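Long-range contacts in esterase (Rhizomucor miehei CAU432, PDB 4WY8), which hydrolyses carboxylic esters as a carboxylesterase of the alpha/beta hydrolase fold, probably through a serine nucleophile: residues S22-P27 / T214-V219; S37-P42 / S96-R101; V126-A131 / H224-K229. All blocks are in the same frame, centred on the assembly; numbering follows the deposited sequence.

Contact 1 of 3, residues S22-P27 / T214-V219; sequences STQYPP and TRKLMV
The 3-10 turn S22–Q24 lies against the first turn of helix 215-225, with the CA atoms of T23 and L217 6.6 Å apart. T23 carries most of the contact, sending its two side-chain branches to different partners. The methyl arm, CG2, meets CD1 of L217 at 3.8 Å, and CB of S22 extends this small apolar patch on the same CD1 from a little farther off, at 4.4 Å. The hydroxyl arm, OG1, sits between the backbone N and the carbonyl carbon (chi1 71°) and accepts a hydrogen bond from NZ of K216 at 3.2 Å. K216 runs nearly extended as far as CE; the turn at chi4 (-43°) then sets NZ beside the threonine. In a fold of the hormone-sensitive-lipase type, to which the sequence points, the N-terminal helices and the insertion after strand 188-191 usually build a cap over the alpha/beta hydrolase core, and this contact would join those two parts of the cap at the surface. The threonine oxygen is gripped further from its own side: NE2 of Q24 donates to T23 OG1 over 3.0 Å, with OG1 close to the amide plane, and D21 OD1 is hydrogen-bonded to the same hydroxyl. The D21 carboxylate close by would probably stabilise the positive charge of the K216 ammonium. On the helix side, T214 is the N-cap: its OG1 takes the backbone N-H of L217 at 3.1 Å in a fairly straight bond (162°), tying down the very turn that K216 and L217 use. One turn on, W220 also touches the side chain of T23.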
ATOM      1  N   SER A  22     -19.728 -24.814   3.928  1.00 34.20           N
ATOM      2  CA  SER A  22     -18.701 -25.849   3.909  1.00 33.31           C
ATOM      3  C   SER A  22     -18.598 -26.581   5.250  1.00 30.11           C
ATOM      4  O   SER A  22     -18.115 -27.716   5.294  1.00 28.55           O
ATOM      5  CB  SER A  22     -17.330 -25.268   3.545  1.00 30.84           C
ATOM      6  OG  SER A  22     -17.253 -24.920   2.175  1.00 35.29           O
ATOM      7  N   THR A  23     -19.040 -25.946   6.333  1.00 24.17           N
ATOM      8  CA  THR A  23     -18.921 -26.558   7.653  1.00 32.00           C
ATOM      9  C   THR A  23     -19.853 -27.760   7.793  1.00 34.00           C
ATOM     10  O   THR A  23     -19.789 -28.471   8.801  1.00 35.66           O
ATOM     11  CB  THR A  23     -19.203 -25.560   8.818  1.00 27.58           C
ATOM     12  OG1 THR A  23     -20.590 -25.219   8.871  1.00 31.69           O
ATOM     13  CG2 THR A  23     -18.347 -24.300   8.680  1.00 27.95           C
ATOM     14  N   GLN A  24     -20.728 -27.975   6.808  1.00 29.18           N
ATOM     15  CA  GLN A  24     -21.680 -29.086   6.867  1.00 30.33           C
ATOM     16  C   GLN A  24     -21.137 -30.326   6.172  1.00 36.41           C
ATOM     17  O   GLN A  24     -21.789 -31.378   6.149  1.00 31.70           O
ATOM     18  CB  GLN A  24     -23.017 -28.704   6.231  1.00 31.87           C
ATOM     19  CG  GLN A  24     -23.698 -27.535   6.886  1.00 33.86           C
ATOM     20  CD  GLN A  24     -23.785 -27.719   8.375  1.00 40.63           C
ATOM     21  OE1 GLN A  24     -24.565 -28.536   8.867  1.00 43.32           O
ATOM     22  NE2 GLN A  24     -22.978 -26.963   9.113  1.00 49.14           N
ATOM     23  N   TYR A  25     -19.955 -30.193   5.580  1.00 31.43           N
ATOM     24  CA  TYR A  25     -19.375 -31.279   4.817  1.00 27.75           C
ATOM     25  C   TYR A  25     -18.022 -31.726   5.348  1.00 27.59           C
ATOM     26  O   TYR A  25     -17.337 -30.970   6.027  1.00 33.40           O
ATOM     27  CB  TYR A  25     -19.268 -30.837   3.354  1.00 32.98           C
ATOM     28  CG  TYR A  25     -20.629 -30.658   2.727  1.00 34.01           C
ATOM     29  CD1 TYR A  25     -21.238 -29.409   2.684  1.00 36.71           C
ATOM     30  CD2 TYR A  25     -21.320 -31.747   2.224  1.00 32.18           C
ATOM     31  CE1 TYR A  25     -22.490 -29.246   2.131  1.00 40.64           C
ATOM     32  CE2 TYR A  25     -22.561 -31.597   1.667  1.00 43.15           C
ATOM     33  CZ  TYR A  25     -23.146 -30.347   1.624  1.00 40.77           C
ATOM     34  OH  TYR A  25     -24.398 -30.213   1.060  1.00 43.59           O
ATOM     35  N   PRO A  26     -17.632 -32.967   5.038  1.00 26.50           N
ATOM     36  CA  PRO A  26     -16.271 -33.436   5.324  1.00 28.83           C
ATOM     37  C   PRO A  26     -15.222 -32.722   4.459  1.00 30.31           C
ATOM     38  O   PRO A  26     -15.498 -32.394   3.293  1.00 29.12           O
ATOM     39  CB  PRO A  26     -16.322 -34.923   4.965  1.00 31.37           C
ATOM     40  CG  PRO A  26     -17.797 -35.273   4.916  1.00 33.68           C
ATOM     41  CD  PRO A  26     -18.486 -34.030   4.476  1.00 31.33           C
ATOM     42  N   PRO A  27     -14.034 -32.471   5.026  1.00 24.80           N
ATOM     43  CA  PRO A  27     -12.980 -31.739   4.305  1.00 25.87           C
ATOM     44  C   PRO A  27     -12.627 -32.257   2.892  1.00 28.33           C
ATOM     45  O   PRO A  27     -12.405 -31.391   2.036  1.00 22.58           O
ATOM     46  CB  PRO A  27     -11.788 -31.844   5.260  1.00 24.33           C
ATOM     47  CG  PRO A  27     -12.464 -31.787   6.643  1.00 21.92           C
ATOM     48  CD  PRO A  27     -13.726 -32.614   6.467  1.00 23.17           C
ATOM     49  N   THR A 214     -16.249 -16.213   7.209  1.00 15.51           N
ATOM     50  CA  THR A 214     -17.163 -15.975   8.321  1.00 15.77           C
ATOM     51  C   THR A 214     -16.547 -16.453   9.639  1.00 15.61           C
ATOM     52  O   THR A 214     -15.577 -17.212   9.637  1.00 14.49           O
ATOM     53  CB  THR A 214     -18.490 -16.715   8.092  1.00 15.38           C
ATOM     54  OG1 THR A 214     -18.221 -18.117   8.003  1.00 12.29           O
ATOM     55  CG2 THR A 214     -19.118 -16.279   6.769  1.00 16.65           C
ATOM     56  N   ARG A 215     -17.127 -16.031  10.755  1.00 12.84           N
ATOM     57  CA  ARG A 215     -16.696 -16.502  12.057  1.00 12.28           C
ATOM     58  C   ARG A 215     -16.896 -18.002  12.135  1.00 15.20           C
ATOM     59  O   ARG A 215     -16.016 -18.744  12.580  1.00 16.69           O
ATOM     60  CB  ARG A 215     -17.491 -15.813  13.152  1.00 14.68           C
ATOM     61  CG  ARG A 215     -17.318 -16.394  14.548  1.00 18.00           C
ATOM     62  CD  ARG A 215     -18.431 -15.877  15.470  1.00 16.85           C
ATOM     63  NE  ARG A 215     -18.096 -14.591  16.053  1.00 23.88           N
ATOM     64  CZ  ARG A 215     -18.958 -13.589  16.233  1.00 24.65           C
ATOM     65  NH1 ARG A 215     -20.227 -13.710  15.873  1.00 25.58           N
ATOM     66  NH2 ARG A 215     -18.537 -12.449  16.766  1.00 24.84           N
ATOM     67  N   LYS A 216     -18.036 -18.458  11.634  1.00 13.85           N
ATOM     68  CA  LYS A 216     -18.357 -19.874  11.649  1.00 16.77           C
ATOM     69  C   LYS A 216     -17.253 -20.711  11.004  1.00 13.62           C
ATOM     70  O   LYS A 216     -16.812 -21.742  11.537  1.00 14.21           O
ATOM     71  CB  LYS A 216     -19.691 -20.089  10.940  1.00 23.44           C
ATOM     72  CG  LYS A 216     -20.328 -21.397  11.288  1.00 30.04           C
ATOM     73  CD  LYS A 216     -21.720 -21.521  10.700  1.00 35.40           C
ATOM     74  CE  LYS A 216     -22.449 -22.659  11.410  1.00 44.54           C
ATOM     75  NZ  LYS A 216     -21.547 -23.852  11.589  1.00 40.41           N
ATOM     76  N   LEU A 217     -16.835 -20.266   9.828  1.00 11.65           N
ATOM     77  CA  LEU A 217     -15.759 -20.889   9.090  1.00 13.44           C
ATOM     78  C   LEU A 217     -14.421 -20.833   9.871  1.00 13.33           C
ATOM     79  O   LEU A 217     -13.683 -21.813   9.918  1.00 13.58           O
ATOM     80  CB  LEU A 217     -15.644 -20.216   7.724  1.00 13.50           C
ATOM     81  CG  LEU A 217     -15.170 -21.058   6.554  1.00 19.58           C
ATOM     82  CD1 LEU A 217     -15.935 -22.359   6.491  1.00 16.42           C
ATOM     83  CD2 LEU A 217     -15.394 -20.261   5.284  1.00 23.47           C
ATOM     84  N   MET A 218     -14.121 -19.709  10.513  1.00 15.82           N
ATOM     85  CA  MET A 218     -12.880 -19.625  11.284  1.00 14.18           C
ATOM     86  C   MET A 218     -12.893 -20.663  12.419  1.00 15.81           C
ATOM     87  O   MET A 218     -11.894 -21.351  12.647  1.00 12.68           O
ATOM     88  CB  MET A 218     -12.669 -18.206  11.837  1.00 11.36           C
ATOM     89  CG  MET A 218     -12.079 -17.214  10.814  1.00 14.61           C
ATOM     90  SD  MET A 218     -10.561 -17.819  10.010  1.00 13.89           S
ATOM     91  CE  MET A 218      -9.508 -18.104  11.445  1.00 15.63           C
ATOM     92  N   VAL A 219     -14.043 -20.812  13.080  1.00 13.76           N
ATOM     93  CA  VAL A 219     -14.194 -21.785  14.151  1.00 12.12           C
ATOM     94  C   VAL A 219     -13.994 -23.196  13.643  1.00 14.48           C
ATOM     95  O   VAL A 219     -13.270 -23.996  14.247  1.00 15.18           O
ATOM     96  CB  VAL A 219     -15.589 -21.657  14.821  1.00 19.92           C
ATOM     97  CG1 VAL A 219     -15.871 -22.843  15.756  1.00 13.43           C
ATOM     98  CG2 VAL A 219     -15.672 -20.332  15.572  1.00 12.61           C
TER

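Contact 2 of 3, residues S37-P42 / S96-R101; sequences SIIDDP and SKLTHR
I38 and I39, toward the C-terminal end of helix 27-39, rest on L98 and T99 in the loop that leads into helix 101-111; I38 and T99 have their CA atoms 6.5 Å apart. The loop follows strand 83-87 and the HGGG motif beginning at H88, characteristic of the hormone-sensitive-lipase family; the contact joins what is probably an N-terminal cap helix to the core beside the active-site region. Across the interface the packing is apolar. The side chains of I38 and L98 run antiparallel, one alongside the other. With CG anti to the backbone N (chi1 -175°), L98 brings CG to 3.8 Å from CG2 of I38. The two leucine methyls divide the work: CD1 stays with I38 CG2, while CD2 meets CG1 of I39 at 3.8 Å, the two side chains crossing at about a right angle. On the other branch of I38, CG1 approaches CG2 of T99 at 4.1 Å. R101 adds a flat group: its guanidinium has CD1 of L98 over one face, offset toward the rim, and the nitrogen NH2 lies 4.0 Å from I38 CG2.

Polar bonds act inside the loop and fix its shape. S96 OG accepts from the backbone N of L98, an ST turn, and also from that of T99, making an ST motif. In the other direction, T99 OG1 accepts from S96 N over 2.9 Å, so the two residues are bonded both ways. Residues L98 to R101 then form a type I turn, with H100 at the N-cap position of the next helix. The H100 ring is held at both nitrogens: NE2 is hydrogen-bonded to D163, and ND1 to OG1 of T99 at 2.7 Å.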
ATOM      1  N   SER A  37     -14.723 -25.818  -8.591  1.00 20.99           N
ATOM      2  CA  SER A  37     -15.058 -24.412  -8.770  1.00 14.81           C
ATOM      3  C   SER A  37     -13.937 -23.663  -9.484  1.00 23.16           C
ATOM      4  O   SER A  37     -14.186 -22.674 -10.170  1.00 24.94           O
ATOM      5  CB  SER A  37     -15.351 -23.749  -7.423  1.00 25.90           C
ATOM      6  OG  SER A  37     -14.150 -23.553  -6.682  1.00 29.82           O
ATOM      7  N   ILE A  38     -12.691 -24.088  -9.298  1.00 20.89           N
ATOM      8  CA  ILE A  38     -11.646 -23.466 -10.107  1.00 21.03           C
ATOM      9  C   ILE A  38     -11.656 -23.975 -11.572  1.00 23.47           C
ATOM     10  O   ILE A  38     -11.663 -23.183 -12.525  1.00 18.93           O
ATOM     11  CB  ILE A  38     -10.238 -23.691  -9.509  1.00 17.14           C
ATOM     12  CG1 ILE A  38     -10.166 -23.202  -8.053  1.00 15.40           C
ATOM     13  CG2 ILE A  38      -9.209 -22.984 -10.360  1.00 16.80           C
ATOM     14  CD1 ILE A  38     -10.339 -21.684  -7.898  1.00 13.55           C
ATOM     15  N   ILE A  39     -11.658 -25.291 -11.751  1.00 20.81           N
ATOM     16  CA  ILE A  39     -11.566 -25.862 -13.101  1.00 28.27           C
ATOM     17  C   ILE A  39     -12.759 -25.453 -13.981  1.00 33.17           C
ATOM     18  O   ILE A  39     -12.600 -25.206 -15.178  1.00 34.60           O
ATOM     19  CB  ILE A  39     -11.462 -27.404 -13.057  1.00 25.07           C
ATOM     20  CG1 ILE A  39     -10.216 -27.823 -12.273  1.00 23.18           C
ATOM     21  CG2 ILE A  39     -11.396 -27.975 -14.464  1.00 26.93           C
ATOM     22  CD1 ILE A  39     -10.247 -29.260 -11.793  1.00 31.38           C
ATOM     23  N   ASP A  40     -13.939 -25.365 -13.374  1.00 28.24           N
ATOM     24  CA  ASP A  40     -15.174 -25.017 -14.080  1.00 30.78           C
ATOM     25  C   ASP A  40     -15.426 -23.514 -14.242  1.00 28.54           C
ATOM     26  O   ASP A  40     -16.425 -23.117 -14.840  1.00 29.90           O
ATOM     27  CB  ASP A  40     -16.377 -25.633 -13.361  1.00 29.92           C
ATOM     28  CG  ASP A  40     -16.284 -27.139 -13.268  1.00 36.98           C
ATOM     29  OD1 ASP A  40     -15.712 -27.754 -14.198  1.00 40.12           O
ATOM     30  OD2 ASP A  40     -16.779 -27.699 -12.262  1.00 47.24           O
ATOM     31  N   ASP A  41     -14.591 -22.671 -13.648  1.00 27.52           N
ATOM     32  CA  ASP A  41     -14.727 -21.236 -13.879  1.00 22.94           C
ATOM     33  C   ASP A  41     -14.265 -20.955 -15.307  1.00 24.42           C
ATOM     34  O   ASP A  41     -13.169 -21.355 -15.701  1.00 26.66           O
ATOM     35  CB  ASP A  41     -13.921 -20.434 -12.857  1.00 23.19           C
ATOM     36  CG  ASP A  41     -14.279 -18.952 -12.843  1.00 23.15           C
ATOM     37  OD1 ASP A  41     -14.320 -18.307 -13.919  1.00 25.17           O
ATOM     38  OD2 ASP A  41     -14.520 -18.424 -11.739  1.00 26.79           O
ATOM     39  N   PRO A  42     -15.113 -20.294 -16.103  1.00 30.33           N
ATOM     40  CA  PRO A  42     -14.786 -20.068 -17.521  1.00 29.82           C
ATOM     41  C   PRO A  42     -13.689 -19.005 -17.725  1.00 25.61           C
ATOM     42  O   PRO A  42     -13.123 -18.865 -18.808  1.00 27.75           O
ATOM     43  CB  PRO A  42     -16.120 -19.598 -18.112  1.00 34.71           C
ATOM     44  CG  PRO A  42     -16.869 -18.995 -16.962  1.00 35.41           C
ATOM     45  CD  PRO A  42     -16.429 -19.740 -15.728  1.00 29.76           C
ATOM     46  N   SER A  96      -4.916 -25.095  -2.451  1.00 13.87           N
ATOM     47  CA  SER A  96      -4.004 -25.922  -3.247  1.00 13.27           C
ATOM     48  C   SER A  96      -3.242 -25.054  -4.223  1.00 11.06           C
ATOM     49  O   SER A  96      -3.504 -23.859  -4.343  1.00 12.62           O
ATOM     50  CB  SER A  96      -4.764 -26.984  -4.031  1.00 13.36           C
ATOM     51  OG  SER A  96      -5.464 -26.367  -5.100  1.00 18.01           O
ATOM     52  N   LYS A  97      -2.360 -25.672  -4.982  1.00 12.47           N
ATOM     53  CA  LYS A  97      -1.694 -24.974  -6.068  1.00 15.99           C
ATOM     54  C   LYS A  97      -2.659 -24.497  -7.143  1.00 17.15           C
ATOM     55  O   LYS A  97      -2.364 -23.539  -7.878  1.00 12.91           O
ATOM     56  CB  LYS A  97      -0.629 -25.875  -6.677  1.00 16.10           C
ATOM     57  CG  LYS A  97      -1.099 -27.263  -7.058  1.00 17.04           C
ATOM     58  CD  LYS A  97       0.165 -28.070  -7.405  1.00 22.65           C
ATOM     59  CE  LYS A  97      -0.060 -29.568  -7.382  1.00 26.94           C
ATOM     60  NZ  LYS A  97       1.255 -30.282  -7.347  1.00 24.97           N
ATOM     61  N   LEU A  98      -3.843 -25.103  -7.172  1.00 16.12           N
ATOM     62  CA  LEU A  98      -4.869 -24.736  -8.146  1.00 16.74           C
ATOM     63  C   LEU A  98      -5.641 -23.497  -7.678  1.00 14.17           C
ATOM     64  O   LEU A  98      -5.846 -22.550  -8.449  1.00 13.08           O
ATOM     65  CB  LEU A  98      -5.821 -25.931  -8.382  1.00 20.08           C
ATOM     66  CG  LEU A  98      -6.930 -25.854  -9.441  1.00 23.23           C
ATOM     67  CD1 LEU A  98      -6.391 -25.582 -10.861  1.00 15.43           C
ATOM     68  CD2 LEU A  98      -7.824 -27.120  -9.411  1.00 21.67           C
ATOM     69  N   THR A  99      -6.052 -23.471  -6.413  1.00 13.31           N
ATOM     70  CA  THR A  99      -6.779 -22.302  -5.934  1.00 10.89           C
ATOM     71  C   THR A  99      -5.897 -21.059  -5.981  1.00 14.43           C
ATOM     72  O   THR A  99      -6.385 -19.934  -6.199  1.00 14.92           O
ATOM     73  CB  THR A  99      -7.294 -22.485  -4.511  1.00 13.05           C
ATOM     74  OG1 THR A  99      -6.202 -22.720  -3.614  1.00 14.77           O
ATOM     75  CG2 THR A  99      -8.247 -23.668  -4.457  1.00 15.88           C
ATOM     76  N   HIS A 100      -4.594 -21.247  -5.813  1.00 10.34           N
ATOM     77  CA  HIS A 100      -3.702 -20.089  -5.746  1.00 11.27           C
ATOM     78  C   HIS A 100      -2.882 -19.937  -7.004  1.00 12.16           C
ATOM     79  O   HIS A 100      -1.922 -19.156  -7.037  1.00 11.76           O
ATOM     80  CB  HIS A 100      -2.785 -20.183  -4.528  1.00 10.44           C
ATOM     81  CG  HIS A 100      -3.503 -19.988  -3.230  1.00 10.27           C
ATOM     82  ND1 HIS A 100      -4.437 -20.881  -2.752  1.00  8.36           N
ATOM     83  CD2 HIS A 100      -3.456 -18.967  -2.334  1.00 11.16           C
ATOM     84  CE1 HIS A 100      -4.925 -20.431  -1.603  1.00 11.51           C
ATOM     85  NE2 HIS A 100      -4.349 -19.272  -1.329  1.00 12.63           N
ATOM     86  N   ARG A 101      -3.252 -20.694  -8.036  1.00 13.28           N
ATOM     87  CA  ARG A 101      -2.544 -20.635  -9.303  1.00 12.33           C
ATOM     88  C   ARG A 101      -2.493 -19.213  -9.847  1.00 13.76           C
ATOM     89  O   ARG A 101      -1.455 -18.749 -10.321  1.00 11.93           O
ATOM     90  CB  ARG A 101      -3.203 -21.556 -10.337  1.00 10.37           C
ATOM     91  CG  ARG A 101      -2.590 -21.392 -11.730  1.00 15.46           C
ATOM     92  CD  ARG A 101      -3.230 -22.338 -12.732  1.00 16.48           C
ATOM     93  NE  ARG A 101      -4.650 -22.051 -12.879  1.00 15.58           N
ATOM     94  CZ  ARG A 101      -5.520 -22.860 -13.472  1.00 15.14           C
ATOM     95  NH1 ARG A 101      -5.117 -24.014 -13.971  1.00 14.21           N
ATOM     96  NH2 ARG A 101      -6.789 -22.504 -13.564  1.00 13.13           N
TER

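Contact 3 of 3, residues V126-A131 / H224-K229; sequences VRFPTA and HYIPDK
F128 wedges its CB onto the ring of Y225, while R127 reaches the carbonyl end of helix 215-225. The contact joins the loop before helix 130-143, in the alpha/beta hydrolase core, to the end of helix 215-225, probably part of the cap in this family. CB of Y225 points away from 126-131, yet its ring comes back to F128. CB of F128 makes a CH-pi contact 3.9 Å from the Y225 centroid, over the centre of that face, and its ring presents an edge to the tyrosine in an offset edge-to-face pair, planes at 63°. CD1 of F128 reaches the tyrosine OH at 3.5 Å. F128 lies alongside I226, both pointing the same way, with CB 3.6 Å from I226 CG1; CG, anti to the backbone N (chi1 170°), stays near that same CG1. Y225 also stacks on W92, which follows the HGGG motif. F128 N donates to the Y225 carbonyl O over 2.9 Å, and the peptide bond to P129 is cis. R127 bends at chi2 (-74°), which swings CD back toward the helix end. P227 CG lies over one guanidinium face toward its rim, and NH1, with the acceptor near the guanidinium plane, donates to the carbonyl O of H224 at 2.7 Å.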
ATOM      1  N   VAL A 126      -3.831 -34.168   9.424  1.00 21.03           N
ATOM      2  CA  VAL A 126      -2.783 -33.910  10.399  1.00 15.97           C
ATOM      3  C   VAL A 126      -3.262 -32.747  11.254  1.00 17.09           C
ATOM      4  O   VAL A 126      -4.168 -32.028  10.856  1.00 19.22           O
ATOM      5  CB  VAL A 126      -1.416 -33.613   9.728  1.00 18.44           C
ATOM      6  CG1 VAL A 126      -1.018 -34.776   8.792  1.00 10.97           C
ATOM      7  CG2 VAL A 126      -1.446 -32.287   8.963  1.00 12.19           C
ATOM      8  N   ARG A 127      -2.665 -32.553  12.422  1.00 12.85           N
ATOM      9  CA  ARG A 127      -3.012 -31.426  13.260  1.00 15.27           C
ATOM     10  C   ARG A 127      -1.788 -30.515  13.323  1.00 18.32           C
ATOM     11  O   ARG A 127      -0.705 -30.870  12.852  1.00 20.50           O
ATOM     12  CB  ARG A 127      -3.406 -31.865  14.688  1.00 15.84           C
ATOM     13  CG  ARG A 127      -4.408 -33.008  14.773  1.00 19.77           C
ATOM     14  CD  ARG A 127      -5.822 -32.553  14.400  1.00 20.35           C
ATOM     15  NE  ARG A 127      -6.795 -33.632  14.584  1.00 21.56           N
ATOM     16  CZ  ARG A 127      -8.100 -33.516  14.364  1.00 19.61           C
ATOM     17  NH1 ARG A 127      -8.609 -32.362  13.955  1.00 12.89           N
ATOM     18  NH2 ARG A 127      -8.897 -34.563  14.553  1.00 22.85           N
ATOM     19  N   PHE A 128      -1.981 -29.333  13.872  1.00 15.15           N
ATOM     20  CA  PHE A 128      -0.873 -28.524  14.355  1.00 20.57           C
ATOM     21  C   PHE A 128       0.019 -29.433  15.211  1.00 23.45           C
ATOM     22  O   PHE A 128      -0.509 -30.262  15.970  1.00 19.53           O
ATOM     23  CB  PHE A 128      -1.437 -27.330  15.145  1.00 19.26           C
ATOM     24  CG  PHE A 128      -0.419 -26.547  15.905  1.00 19.49           C
ATOM     25  CD1 PHE A 128       0.384 -25.623  15.254  1.00 20.65           C
ATOM     26  CD2 PHE A 128      -0.307 -26.689  17.285  1.00 20.30           C
ATOM     27  CE1 PHE A 128       1.323 -24.895  15.953  1.00 15.14           C
ATOM     28  CE2 PHE A 128       0.619 -25.957  17.997  1.00 18.17           C
ATOM     29  CZ  PHE A 128       1.433 -25.057  17.330  1.00 19.69           C
ATOM     30  N   PRO A 129       1.358 -29.312  15.086  1.00 21.71           N
ATOM     31  CA  PRO A 129       2.115 -28.376  14.250  1.00 19.82           C
ATOM     32  C   PRO A 129       2.814 -28.998  13.054  1.00 20.83           C
ATOM     33  O   PRO A 129       3.896 -28.546  12.663  1.00 23.42           O
ATOM     34  CB  PRO A 129       3.164 -27.841  15.224  1.00 22.72           C
ATOM     35  CG  PRO A 129       3.505 -29.060  16.051  1.00 20.78           C
ATOM     36  CD  PRO A 129       2.216 -29.889  16.143  1.00 20.04           C
ATOM     37  N   THR A 130       2.186 -29.985  12.439  1.00 19.22           N
ATOM     38  CA  THR A 130       2.824 -30.727  11.373  1.00 19.08           C
ATOM     39  C   THR A 130       3.134 -29.853  10.147  1.00 21.56           C
ATOM     40  O   THR A 130       4.281 -29.833   9.634  1.00 21.41           O
ATOM     41  CB  THR A 130       1.923 -31.883  10.955  1.00 19.60           C
ATOM     42  OG1 THR A 130       1.666 -32.710  12.094  1.00 24.21           O
ATOM     43  CG2 THR A 130       2.562 -32.706   9.857  1.00 18.17           C
ATOM     44  N   ALA A 131       2.133 -29.090   9.707  1.00 23.36           N
ATOM     45  CA  ALA A 131       2.309 -28.226   8.537  1.00 20.17           C
ATOM     46  C   ALA A 131       3.429 -27.220   8.754  1.00 16.67           C
ATOM     47  O   ALA A 131       4.282 -27.048   7.885  1.00 17.13           O
ATOM     48  CB  ALA A 131       1.021 -27.508   8.203  1.00 16.47           C
ATOM     49  N   HIS A 224     -10.566 -28.042  13.306  1.00 15.19           N
ATOM     50  CA  HIS A 224      -9.801 -29.086  12.605  1.00 16.13           C
ATOM     51  C   HIS A 224      -8.276 -29.010  12.837  1.00 16.12           C
ATOM     52  O   HIS A 224      -7.605 -30.044  12.891  1.00 13.41           O
ATOM     53  CB  HIS A 224     -10.064 -29.051  11.097  1.00 15.79           C
ATOM     54  CG  HIS A 224     -11.384 -29.638  10.687  1.00 22.75           C
ATOM     55  ND1 HIS A 224     -11.754 -30.934  10.991  1.00 22.58           N
ATOM     56  CD2 HIS A 224     -12.398 -29.124   9.953  1.00 20.58           C
ATOM     57  CE1 HIS A 224     -12.946 -31.184  10.479  1.00 19.61           C
ATOM     58  NE2 HIS A 224     -13.362 -30.099   9.850  1.00 23.91           N
ATOM     59  N   TYR A 225      -7.730 -27.795  12.926  1.00 13.24           N
ATOM     60  CA  TYR A 225      -6.266 -27.590  13.022  1.00 17.18           C
ATOM     61  C   TYR A 225      -5.712 -27.868  14.428  1.00 14.92           C
ATOM     62  O   TYR A 225      -4.678 -28.532  14.590  1.00 12.88           O
ATOM     63  CB  TYR A 225      -5.935 -26.147  12.599  1.00 14.54           C
ATOM     64  CG  TYR A 225      -4.469 -25.736  12.478  1.00 14.26           C
ATOM     65  CD1 TYR A 225      -3.999 -24.585  13.116  1.00 12.21           C
ATOM     66  CD2 TYR A 225      -3.589 -26.445  11.686  1.00 12.90           C
ATOM     67  CE1 TYR A 225      -2.691 -24.177  12.995  1.00 13.13           C
ATOM     68  CE2 TYR A 225      -2.268 -26.043  11.545  1.00 13.10           C
ATOM     69  CZ  TYR A 225      -1.832 -24.907  12.203  1.00 14.86           C
ATOM     70  OH  TYR A 225      -0.519 -24.499  12.072  1.00 18.41           O
ATOM     71  N   ILE A 226      -6.402 -27.321  15.429  1.00 14.14           N
ATOM     72  CA  ILE A 226      -6.014 -27.421  16.831  1.00 12.29           C
ATOM     73  C   ILE A 226      -7.229 -27.784  17.668  1.00 15.26           C
ATOM     74  O   ILE A 226      -7.854 -26.897  18.267  1.00 19.58           O
ATOM     75  CB  ILE A 226      -5.424 -26.084  17.343  1.00 14.89           C
ATOM     76  CG1 ILE A 226      -4.361 -25.567  16.377  1.00 12.66           C
ATOM     77  CG2 ILE A 226      -4.777 -26.250  18.706  1.00 15.70           C
ATOM     78  CD1 ILE A 226      -3.836 -24.206  16.749  1.00 18.57           C
ATOM     79  N   PRO A 227      -7.565 -29.083  17.726  1.00 15.89           N
ATOM     80  CA  PRO A 227      -8.779 -29.544  18.422  1.00 20.32           C
ATOM     81  C   PRO A 227      -8.835 -29.174  19.894  1.00 23.03           C
ATOM     82  O   PRO A 227      -9.884 -28.764  20.413  1.00 25.71           O
ATOM     83  CB  PRO A 227      -8.713 -31.072  18.278  1.00 18.09           C
ATOM     84  CG  PRO A 227      -7.890 -31.295  17.046  1.00 21.26           C
ATOM     85  CD  PRO A 227      -6.851 -30.193  17.073  1.00 14.90           C
ATOM     86  N   ASP A 228      -7.709 -29.324  20.572  1.00 20.19           N
ATOM     87  CA  ASP A 228      -7.682 -29.045  21.993  1.00 21.73           C
ATOM     88  C   ASP A 228      -7.223 -27.609  22.220  1.00 20.27           C
ATOM     89  O   ASP A 228      -6.086 -27.242  21.938  1.00 24.55           O
ATOM     90  CB  ASP A 228      -6.837 -30.107  22.694  1.00 28.55           C
ATOM     91  CG  ASP A 228      -7.593 -31.460  22.795  1.00 34.92           C
ATOM     92  OD1 ASP A 228      -8.844 -31.431  22.910  1.00 34.10           O
ATOM     93  OD2 ASP A 228      -6.966 -32.541  22.691  1.00 36.63           O
ATOM     94  N   LYS A 229      -8.176 -26.805  22.676  1.00 24.63           N
ATOM     95  CA  LYS A 229      -8.071 -25.354  22.807  1.00 31.17           C
ATOM     96  C   LYS A 229      -6.876 -24.818  23.617  1.00 28.53           C
ATOM     97  O   LYS A 229      -6.354 -23.738  23.329  1.00 29.22           O
ATOM     98  CB  LYS A 229      -9.382 -24.857  23.414  1.00 33.36           C
ATOM     99  CG  LYS A 229     -10.558 -24.925  22.425  1.00 29.47           C
ATOM    100  CD  LYS A 229     -11.859 -24.405  23.046  1.00 34.94           C
ATOM    101  CE  LYS A 229     -12.906 -24.111  21.977  1.00 34.96           C
ATOM    102  NZ  LYS A 229     -13.125 -25.297  21.099  1.00 37.04           N
TER

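Overall arrangement
Contacts 1 and 3 share helix 215-225: contact 1 holds its beginning, contact 3 its end. Their centres are about 15 Å apart, and they touch where P27 CG packs 3.7 Å from H224 NE2. P27 also opens helix 27-39, whose far end makes contact 2, so this helix links contacts 1 and 2 although their centres lie about 20 Å apart. Contacts 2 and 3, about 26 Å between centres and about 12 Å between nearest atoms, approach the HGGG motif and W92 from different ends, contact 2 through H100, which meets H88, and contact 3 through Y225. That motif probably helps form the oxyanion hole beside the presumed triad S164, H291 and D261; contact 2 also borders the residue before the presumed nucleophile.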